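Local coordinates for extracellular solute-binding protein, family 1 (Trichodesmium erythraeum IMS101, PDB 6G7N), which binds ferric iron and, as an IdiA/FutA-type extracellular solute-binding protein, probably delivers it to an ABC transporter for uptake, at residues L117-E121 with P222-R227; D122-N126 with G164-N168; S50-F55 with G237-P243. All coordinates share one frame; numbering follows the deposited sequence.

Contact 1: residues L117-E121 with P222-R227; sequences LSTYE and PNQNGR
The side-chain amide of Asn-223 fits against the backbone of Thr-119 and Tyr-120 and uses both of its ends. Its CG stands anti to the carbonyl carbon (chi1 -62°), which sets the side-chain amide beside the Tyr-120 backbone: Tyr-120 N donates to Asn-223 OD1 over 2.9 Å, in the carbonyl plane and on a lone pair. At the other end Asn-223 ND2 gives a nearly straight bond (170°) to Glu-121 OE1, 3.0 Å away, reaching it on the syn side and close to its own amide plane. With an acceptor and a donor both engaged, the rotation of the amide is fixed. The backbone adds a third tie, Asn-223 N to Ser-118 O at 2.9 Å, and a water bridges the same Ser-118 oxygen to Gln-224 N.

Glu-121, its chain bent at chi2, turns its other oxygen to Arg-227. The extended arginine chain arrives from the opposite direction, and Arg-227 NH1 and NH2 both grip Glu-121 OE2 end-on, each at 2.9 Å. OE2 lies at the guanidinium edge, while the carboxylate plane stands almost perpendicular to the guanidinium (88°). His-153 also bonds to OE2, so three protein donors converge on one oxygen, which would probably favour the charged carboxylate. Asn-223 ND2 lies over one guanidinium face, towards its rim.

Pro-222 covers one face of the Tyr-120 ring: its CB sits 3.9 Å from the ring centroid, a CH-pi contact, and CG packs on CE1. The phenol OH is held by Arg-103 O and His-230 N. Residues 223-226 form a type I beta turn, closed by Gly-226 N to Asn-223 O. Through the bonds to Ser-118, Tyr-120 and Glu-121, this turn-bearing loop between strands 217-220 and 231-239 is fastened to the loop after strand 96-108 in a periplasmic-binding-protein fold.

Contact 2: residues D122-N126 with G164-N168; sequences DLAQN and GFVRN
With chi1 at -71°, Asn-168 holds its CG anti to the carbonyl carbon and swings its amide toward Leu-123 and Gln-125, whereas Phe-165 places its ring anti to the backbone nitrogen (chi1 -176°), alongside Leu-123. The amide nitrogen then serves two backbone carbonyls. Asn-168 ND2 donates to Leu-123 O at 2.9 Å, with that oxygen in the amide plane, and to Gln-125 O, also at 2.9 Å. The second bond is the more distorted: ND2 stands above the plane of the Gln-125 carbonyl, and that oxygen is tilted from the amide plane. Leucine in place of Asn-168 would probably leave the Leu-123 and Gln-125 carbonyls without this shared donor, freeing the end of the 3-10 turn to shift.

Leu-123 and Phe-165 point the same way, side by side, Leu-123 CB 3.9 Å from Phe-165 CD1, while Leu-123 O lies at the ring edge, in its plane. Ala-124 CB rests 3.8 Å from Phe-165 N. Ala-124 O faces Gly-164 CA, where a CB would clash with it, so the lack of a side chain lets the backbones come this close.

The 3-10 turn thus lies on the C-terminal end of helix 140-167. Beyond it, Leu-123 and Phe-165 both reach Leu-193 of strand 191-195, Phe-165 stacks on Trp-161, and the Asn-168 backbone bonds to Ile-132 of strand 132-133.

Contact 3: residues S50-F55 with G237-P243; sequences SPADVF and GVVKNAP
An antiparallel beta pairing that runs out into a type I turn joins the start of strand 54-58 to the end of strand 231-239, in the mixed sheet of a periplasmic-binding-protein fold. Phe-55 and Gly-237 are a hydrogen-bonded pair: Phe-55 N donates to Gly-237 O at 3.0 Å, and Gly-237 N to Phe-55 O at 2.9 Å, both nearly along the C=O axis. Val-54 and Val-238 form the adjoining non-hydrogen-bonded pair, with 4.7 Å between their CA atoms. Val-239 N then donates to Asp-53 O at 2.9 Å, a straight bond (174°) although the nitrogen stands above the carbonyl plane.

Val-239 packs between the segments with both methyls. Its CG1 is anti to the backbone nitrogen (chi1 175°) and lies close to Ala-52 O; Val-239 CG2, beside that nitrogen, reaches Ala-52 CB and Phe-55 CB, each at 3.9 Å. The turn from Val-239 to Ala-242, closed by Ala-242 N to Val-239 O, brings Pro-243 back against Asp-53. There Pro-243 CD lies 3.0 Å from Asp-53 OD1, and CD and CG of Pro-243 both lie against Pro-51 O. The carboxylate finds its polar partners in the backbone nitrogens of Asn-4, at OD2, and Asn-244, at OD1.

Strand 2-7 runs parallel to strand 54-58, with backbone hydrogen bonds joining Val-54 to Asn-4 and Tyr-6, and strand 72-73 borders strand 231-239. Val-54 and Val-238 face helix 245-255 through Ala-248 and Leu-252; on the other face of the sheet, Phe-55 meets Leu-39 and Ile-40 of helix 36-46.

In the fold
Contacts 1 and 2 belong to one region: residues 117-121 run directly into 122-126, and the contact centres are about 15 Å apart. Contact 1 ties this continuous stretch to the loop before strand 231-239, contact 2 to the end of helix 140-167. Contact 3 lies on the opposite side of the chain's centre, its centre about 39 Å from that of contact 1 and 44 Å from that of contact 2, yet strand 231-239 leads from the loop of contact 1 to contact 3. Helix 140-167 also carries Tyr-141, an iron ligand alongside Tyr-197 and Tyr-198. At contact 3, the Phe-55 side chain is about 8 Å from the bound D-glutamic acid.

Contact 1: residues L117-E121 with P222-R227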
loop_
_atom_site.group_PDB
_atom_site.type_symbol
_atom_site.label_atom_id
_atom_site.label_comp_id
_atom_site.label_asym_id
_atom_site.label_seq_id
_atom_site.Cartn_x
_atom_site.Cartn_y
_atom_site.Cartn_z
ATOM N N LEU A 117 14.122 14.761 -11.325
ATOM C CA LEU A 117 13.517 13.453 -11.087
ATOM C C LEU A 117 12.792 12.953 -12.333
ATOM O O LEU A 117 12.301 13.746 -13.137
ATOM C CB LEU A 117 12.541 13.556 -9.912
ATOM C CG LEU A 117 13.154 14.085 -8.612
ATOM C CD1 LEU A 117 12.116 14.314 -7.538
ATOM C CD2 LEU A 117 14.272 13.177 -8.133
ATOM N N SER A 118 12.673 11.629 -12.453
ATOM C CA SER A 118 11.993 11.032 -13.605
ATOM C C SER A 118 11.390 9.685 -13.244
ATOM O O SER A 118 10.160 9.566 -13.105
ATOM C CB SER A 118 12.950 10.937 -14.805
ATOM O OG SER A 118 14.128 10.234 -14.487
ATOM N N THR A 119 12.245 8.679 -13.103
ATOM C CA THR A 119 11.817 7.305 -12.961
ATOM C C THR A 119 12.430 6.639 -11.724
ATOM O O THR A 119 13.426 7.098 -11.168
ATOM C CB THR A 119 12.240 6.481 -14.185
ATOM O OG1 THR A 119 13.656 6.506 -14.230
ATOM C CG2 THR A 119 11.654 7.067 -15.492
ATOM N N TYR A 120 11.878 5.481 -11.346
ATOM C CA TYR A 120 12.517 4.633 -10.361
ATOM C C TYR A 120 13.893 4.196 -10.870
ATOM O O TYR A 120 14.863 4.127 -10.106
ATOM C CB TYR A 120 11.686 3.370 -10.055
ATOM C CG TYR A 120 10.301 3.664 -9.500
ATOM C CD1 TYR A 120 10.120 4.135 -8.215
ATOM C CD2 TYR A 120 9.174 3.484 -10.293
ATOM C CE1 TYR A 120 8.849 4.416 -7.702
ATOM C CE2 TYR A 120 7.914 3.772 -9.815
ATOM C CZ TYR A 120 7.745 4.252 -8.533
ATOM O OH TYR A 120 6.468 4.573 -8.101
ATOM N N GLU A 121 13.996 3.889 -12.165
ATOM C CA GLU A 121 15.225 3.385 -12.750
ATOM C C GLU A 121 16.360 4.376 -12.591
ATOM O O GLU A 121 17.506 3.989 -12.340
ATOM C CB GLU A 121 14.993 3.024 -14.227
ATOM C CG GLU A 121 14.137 1.754 -14.413
ATOM C CD GLU A 121 12.620 1.898 -14.194
ATOM O OE1 GLU A 121 12.093 3.017 -14.061
ATOM O OE2 GLU A 121 11.975 0.819 -14.162
ATOM N N PRO A 222 6.699 8.905 -9.907
ATOM C CA PRO A 222 7.647 8.588 -10.945
ATOM C C PRO A 222 7.022 7.912 -12.167
ATOM O O PRO A 222 5.894 7.395 -12.135
ATOM C CB PRO A 222 8.629 7.629 -10.240
ATOM C CG PRO A 222 8.433 7.875 -8.780
ATOM C CD PRO A 222 6.961 8.121 -8.693
ATOM N N ASN A 223 7.804 7.927 -13.246
ATOM C CA ASN A 223 7.512 7.195 -14.481
ATOM C C ASN A 223 6.251 7.713 -15.204
ATOM O O ASN A 223 5.620 6.983 -15.977
ATOM C CB ASN A 223 7.460 5.660 -14.301
ATOM C CG ASN A 223 8.786 5.057 -13.835
ATOM O OD1 ASN A 223 9.327 5.440 -12.805
ATOM N ND2 ASN A 223 9.331 4.093 -14.612
ATOM N N GLN A 224 5.976 9.012 -15.066
ATOM C CA GLN A 224 4.816 9.612 -15.722
ATOM C C GLN A 224 4.874 9.631 -17.224
ATOM O O GLN A 224 3.824 9.663 -17.859
ATOM C CB GLN A 224 4.601 11.037 -15.207
ATOM C CG GLN A 224 4.214 11.061 -13.739
ATOM C CD GLN A 224 2.900 10.364 -13.504
ATOM O OE1 GLN A 224 1.830 10.862 -13.943
ATOM N NE2 GLN A 224 2.934 9.178 -12.871
ATOM N N ASN A 225 6.074 9.672 -17.786
ATOM C CA ASN A 225 6.240 9.685 -19.220
ATOM C C ASN A 225 6.380 8.297 -19.800
ATOM O O ASN A 225 6.559 8.150 -21.002
ATOM C CB ASN A 225 7.408 10.596 -19.633
ATOM C CG ASN A 225 7.135 12.044 -19.299
ATOM O OD1 ASN A 225 6.014 12.507 -19.429
ATOM N ND2 ASN A 225 8.139 12.746 -18.840
ATOM N N GLY A 226 6.252 7.279 -18.950
ATOM C CA GLY A 226 6.332 5.878 -19.333
ATOM C C GLY A 226 5.167 5.119 -18.759
ATOM O O GLY A 226 4.001 5.452 -19.027
ATOM N N ARG A 227 5.469 4.075 -17.988
ATOM C CA ARG A 227 4.436 3.135 -17.567
ATOM C C ARG A 227 3.536 3.626 -16.445
ATOM O O ARG A 227 2.497 3.020 -16.218
ATOM C CB ARG A 227 5.057 1.805 -17.200
ATOM C CG ARG A 227 5.902 1.835 -15.918
ATOM C CD ARG A 227 6.513 0.486 -15.625
ATOM N NE ARG A 227 7.320 0.496 -14.404
ATOM C CZ ARG A 227 8.645 0.643 -14.337
ATOM N NH1 ARG A 227 9.374 0.766 -15.426
ATOM N NH2 ARG A 227 9.234 0.690 -13.163
HETATM O O HOH W 1 7.573 11.077 -13.752
#

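Contact 2: residues D122-N126 with G164-N168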
loop_
_atom_site.group_PDB
_atom_site.type_symbol
_atom_site.label_atom_id
_atom_site.label_comp_id
_atom_site.label_asym_id
_atom_site.label_seq_id
_atom_site.Cartn_x
_atom_site.Cartn_y
_atom_site.Cartn_z
ATOM N N ASP A 122 16.061 5.665 -12.732
ATOM C CA ASP A 122 17.058 6.731 -12.646
ATOM C C ASP A 122 17.712 6.812 -11.277
ATOM O O ASP A 122 18.814 7.362 -11.132
ATOM C CB ASP A 122 16.385 8.071 -13.004
ATOM C CG ASP A 122 17.217 9.301 -12.664
ATOM O OD1 ASP A 122 17.987 9.658 -13.532
ATOM O OD2 ASP A 122 17.015 9.997 -11.618
ATOM N N LEU A 123 17.065 6.255 -10.244
ATOM C CA LEU A 123 17.617 6.308 -8.891
ATOM C C LEU A 123 18.881 5.477 -8.706
ATOM O O LEU A 123 19.574 5.647 -7.697
ATOM C CB LEU A 123 16.562 5.885 -7.866
ATOM C CG LEU A 123 15.293 6.734 -7.923
ATOM C CD1 LEU A 123 14.301 6.225 -6.895
ATOM C CD2 LEU A 123 15.636 8.202 -7.700
ATOM N N ALA A 124 19.216 4.629 -9.683
ATOM C CA ALA A 124 20.480 3.887 -9.650
ATOM C C ALA A 124 21.645 4.638 -10.261
ATOM O O ALA A 124 22.764 4.128 -10.221
ATOM C CB ALA A 124 20.296 2.533 -10.361
ATOM N N GLN A 125 21.411 5.814 -10.818
ATOM C CA GLN A 125 22.467 6.582 -11.464
ATOM C C GLN A 125 23.436 7.145 -10.425
ATOM O O GLN A 125 23.055 7.478 -9.282
ATOM C CB GLN A 125 21.853 7.704 -12.281
ATOM C CG GLN A 125 21.057 7.241 -13.492
ATOM C CD GLN A 125 21.938 6.682 -14.609
ATOM O OE1 GLN A 125 23.080 7.074 -14.777
ATOM N NE2 GLN A 125 21.405 5.731 -15.354
ATOM N N ASN A 126 24.690 7.307 -10.843
ATOM C CA ASN A 126 25.787 7.768 -9.974
ATOM C C ASN A 126 25.534 9.134 -9.339
ATOM O O ASN A 126 26.066 9.420 -8.249
ATOM C CB ASN A 126 27.121 7.863 -10.753
ATOM C CG ASN A 126 27.624 6.523 -11.287
ATOM O OD1 ASN A 126 27.276 5.464 -10.779
ATOM N ND2 ASN A 126 28.483 6.579 -12.310
ATOM N N GLY A 164 23.153 -0.507 -8.059
ATOM C CA GLY A 164 23.401 0.941 -8.127
ATOM C C GLY A 164 22.588 1.702 -7.098
ATOM O O GLY A 164 23.075 2.647 -6.494
ATOM N N PHE A 165 21.329 1.293 -6.901
ATOM C CA PHE A 165 20.465 1.927 -5.912
ATOM C C PHE A 165 21.040 1.831 -4.510
ATOM O O PHE A 165 21.159 2.822 -3.785
ATOM C CB PHE A 165 19.072 1.285 -6.028
ATOM C CG PHE A 165 18.030 1.886 -5.137
ATOM C CD1 PHE A 165 17.616 3.180 -5.333
ATOM C CD2 PHE A 165 17.446 1.160 -4.135
ATOM C CE1 PHE A 165 16.618 3.728 -4.552
ATOM C CE2 PHE A 165 16.437 1.711 -3.342
ATOM C CZ PHE A 165 16.025 3.000 -3.566
ATOM N N VAL A 166 21.410 0.619 -4.108
ATOM C CA VAL A 166 21.981 0.397 -2.782
ATOM C C VAL A 166 23.292 1.179 -2.599
ATOM O O VAL A 166 23.555 1.744 -1.518
ATOM C CB VAL A 166 22.151 -1.091 -2.504
ATOM C CG1 VAL A 166 22.947 -1.358 -1.243
ATOM C CG2 VAL A 166 20.799 -1.777 -2.423
ATOM N N ARG A 167 24.104 1.250 -3.655
ATOM C CA ARG A 167 25.336 2.041 -3.633
ATOM C C ARG A 167 25.082 3.509 -3.316
ATOM O O ARG A 167 25.981 4.186 -2.826
ATOM C CB ARG A 167 26.063 1.895 -4.982
ATOM C CG ARG A 167 27.184 2.894 -5.273
ATOM C CD ARG A 167 27.864 2.558 -6.599
ATOM N NE ARG A 167 29.091 3.301 -6.845
ATOM C CZ ARG A 167 29.133 4.463 -7.484
ATOM N NH1 ARG A 167 28.024 5.019 -7.956
ATOM N NH2 ARG A 167 30.291 5.059 -7.669
ATOM N N ASN A 168 23.872 3.988 -3.606
ATOM C CA ASN A 168 23.504 5.374 -3.405
ATOM C C ASN A 168 22.912 5.682 -2.020
ATOM O O ASN A 168 22.599 6.844 -1.755
ATOM C CB ASN A 168 22.529 5.807 -4.492
ATOM C CG ASN A 168 23.193 5.938 -5.844
ATOM O OD1 ASN A 168 24.405 6.080 -5.920
ATOM N ND2 ASN A 168 22.388 5.936 -6.908
#

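Contact 3: residues S50-F55 with G237-P243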
loop_
_atom_site.group_PDB
_atom_site.type_symbol
_atom_site.label_atom_id
_atom_site.label_comp_id
_atom_site.label_asym_id
_atom_site.label_seq_id
_atom_site.Cartn_x
_atom_site.Cartn_y
_atom_site.Cartn_z
ATOM N N SER A 50 -12.604 -21.370 12.344
ATOM C CA SER A 50 -12.473 -19.914 12.434
ATOM C C SER A 50 -13.821 -19.187 12.283
ATOM O O SER A 50 -14.576 -19.461 11.337
ATOM C CB SER A 50 -11.544 -19.370 11.364
ATOM O OG SER A 50 -11.359 -17.972 11.561
ATOM N N PRO A 51 -14.105 -18.220 13.168
ATOM C CA PRO A 51 -15.297 -17.385 12.961
ATOM C C PRO A 51 -15.092 -16.263 11.935
ATOM O O PRO A 51 -16.047 -15.572 11.623
ATOM C CB PRO A 51 -15.565 -16.770 14.341
ATOM C CG PRO A 51 -14.260 -16.850 15.057
ATOM C CD PRO A 51 -13.440 -17.952 14.460
ATOM N N ALA A 52 -13.880 -16.076 11.424
ATOM C CA ALA A 52 -13.621 -14.935 10.551
ATOM C C ALA A 52 -14.487 -14.975 9.293
ATOM O O ALA A 52 -14.600 -15.997 8.612
ATOM C CB ALA A 52 -12.144 -14.873 10.177
ATOM N N ASP A 53 -15.074 -13.822 8.967
ATOM C CA ASP A 53 -15.865 -13.643 7.741
ATOM C C ASP A 53 -15.120 -12.851 6.674
ATOM O O ASP A 53 -15.171 -13.179 5.489
ATOM C CB ASP A 53 -17.173 -12.908 8.040
ATOM C CG ASP A 53 -18.178 -13.771 8.775
ATOM O OD1 ASP A 53 -18.549 -14.837 8.212
ATOM O OD2 ASP A 53 -18.630 -13.364 9.875
ATOM N N VAL A 54 -14.502 -11.749 7.093
ATOM C CA VAL A 54 -13.749 -10.849 6.193
ATOM C C VAL A 54 -12.364 -10.658 6.777
ATOM O O VAL A 54 -12.219 -10.471 7.996
ATOM C CB VAL A 54 -14.453 -9.486 6.063
ATOM C CG1 VAL A 54 -13.630 -8.516 5.227
ATOM C CG2 VAL A 54 -15.837 -9.652 5.475
ATOM N N PHE A 55 -11.354 -10.696 5.915
ATOM C CA PHE A 55 -9.952 -10.400 6.286
ATOM C C PHE A 55 -9.560 -9.137 5.512
ATOM O O PHE A 55 -9.726 -9.080 4.299
ATOM C CB PHE A 55 -9.030 -11.577 5.919
ATOM C CG PHE A 55 -7.569 -11.246 6.028
ATOM C CD1 PHE A 55 -6.998 -10.955 7.260
ATOM C CD2 PHE A 55 -6.760 -11.150 4.890
ATOM C CE1 PHE A 55 -5.676 -10.609 7.368
ATOM C CE2 PHE A 55 -5.418 -10.841 5.017
ATOM C CZ PHE A 55 -4.881 -10.571 6.252
ATOM N N GLY A 237 -10.710 -9.650 1.588
ATOM C CA GLY A 237 -11.466 -10.706 0.937
ATOM C C GLY A 237 -12.344 -11.445 1.933
ATOM O O GLY A 237 -12.281 -11.206 3.147
ATOM N N VAL A 238 -13.192 -12.311 1.378
ATOM C CA VAL A 238 -14.061 -13.196 2.184
ATOM C C VAL A 238 -13.255 -14.420 2.579
ATOM O O VAL A 238 -12.595 -15.070 1.748
ATOM C CB VAL A 238 -15.328 -13.543 1.411
ATOM C CG1 VAL A 238 -16.210 -14.490 2.209
ATOM C CG2 VAL A 238 -16.100 -12.270 1.086
ATOM N N VAL A 239 -13.328 -14.745 3.866
ATOM C CA VAL A 239 -12.575 -15.876 4.420
ATOM C C VAL A 239 -13.174 -17.220 3.998
ATOM O O VAL A 239 -14.408 -17.352 3.889
ATOM C CB VAL A 239 -12.459 -15.705 5.948
ATOM C CG1 VAL A 239 -11.807 -16.898 6.626
ATOM C CG2 VAL A 239 -11.704 -14.422 6.278
ATOM N N LYS A 240 -12.310 -18.224 3.811
ATOM C CA LYS A 240 -12.689 -19.537 3.299
ATOM C C LYS A 240 -13.854 -20.142 4.042
ATOM O O LYS A 240 -14.803 -20.629 3.406
ATOM C CB LYS A 240 -11.490 -20.468 3.335
ATOM C CG LYS A 240 -11.806 -21.876 2.837
ATOM C CD LYS A 240 -10.572 -22.703 2.576
ATOM C CE LYS A 240 -10.036 -22.490 1.176
ATOM N NZ LYS A 240 -8.703 -23.136 1.001
ATOM N N ASN A 241 -13.830 -20.104 5.361
ATOM C CA ASN A 241 -14.954 -20.789 6.034
ATOM C C ASN A 241 -15.950 -19.837 6.646
ATOM O O ASN A 241 -16.639 -20.198 7.575
ATOM C CB ASN A 241 -14.469 -21.852 7.024
ATOM C CG ASN A 241 -13.558 -22.878 6.374
ATOM O OD1 ASN A 241 -12.326 -22.865 6.591
ATOM N ND2 ASN A 241 -14.135 -23.749 5.548
ATOM N N ALA A 242 -16.091 -18.650 6.059
ATOM C CA ALA A 242 -16.920 -17.614 6.619
ATOM C C ALA A 242 -18.266 -18.151 7.099
ATOM O O ALA A 242 -19.013 -18.734 6.309
ATOM C CB ALA A 242 -17.169 -16.548 5.582
ATOM N N PRO A 243 -18.596 -17.930 8.378
ATOM C CA PRO A 243 -19.922 -18.356 8.837
ATOM C C PRO A 243 -21.088 -17.567 8.247
ATOM O O PRO A 243 -22.210 -18.066 8.199
ATOM C CB PRO A 243 -19.859 -18.203 10.354
ATOM C CG PRO A 243 -18.668 -17.407 10.659
ATOM C CD PRO A 243 -17.739 -17.463 9.483
#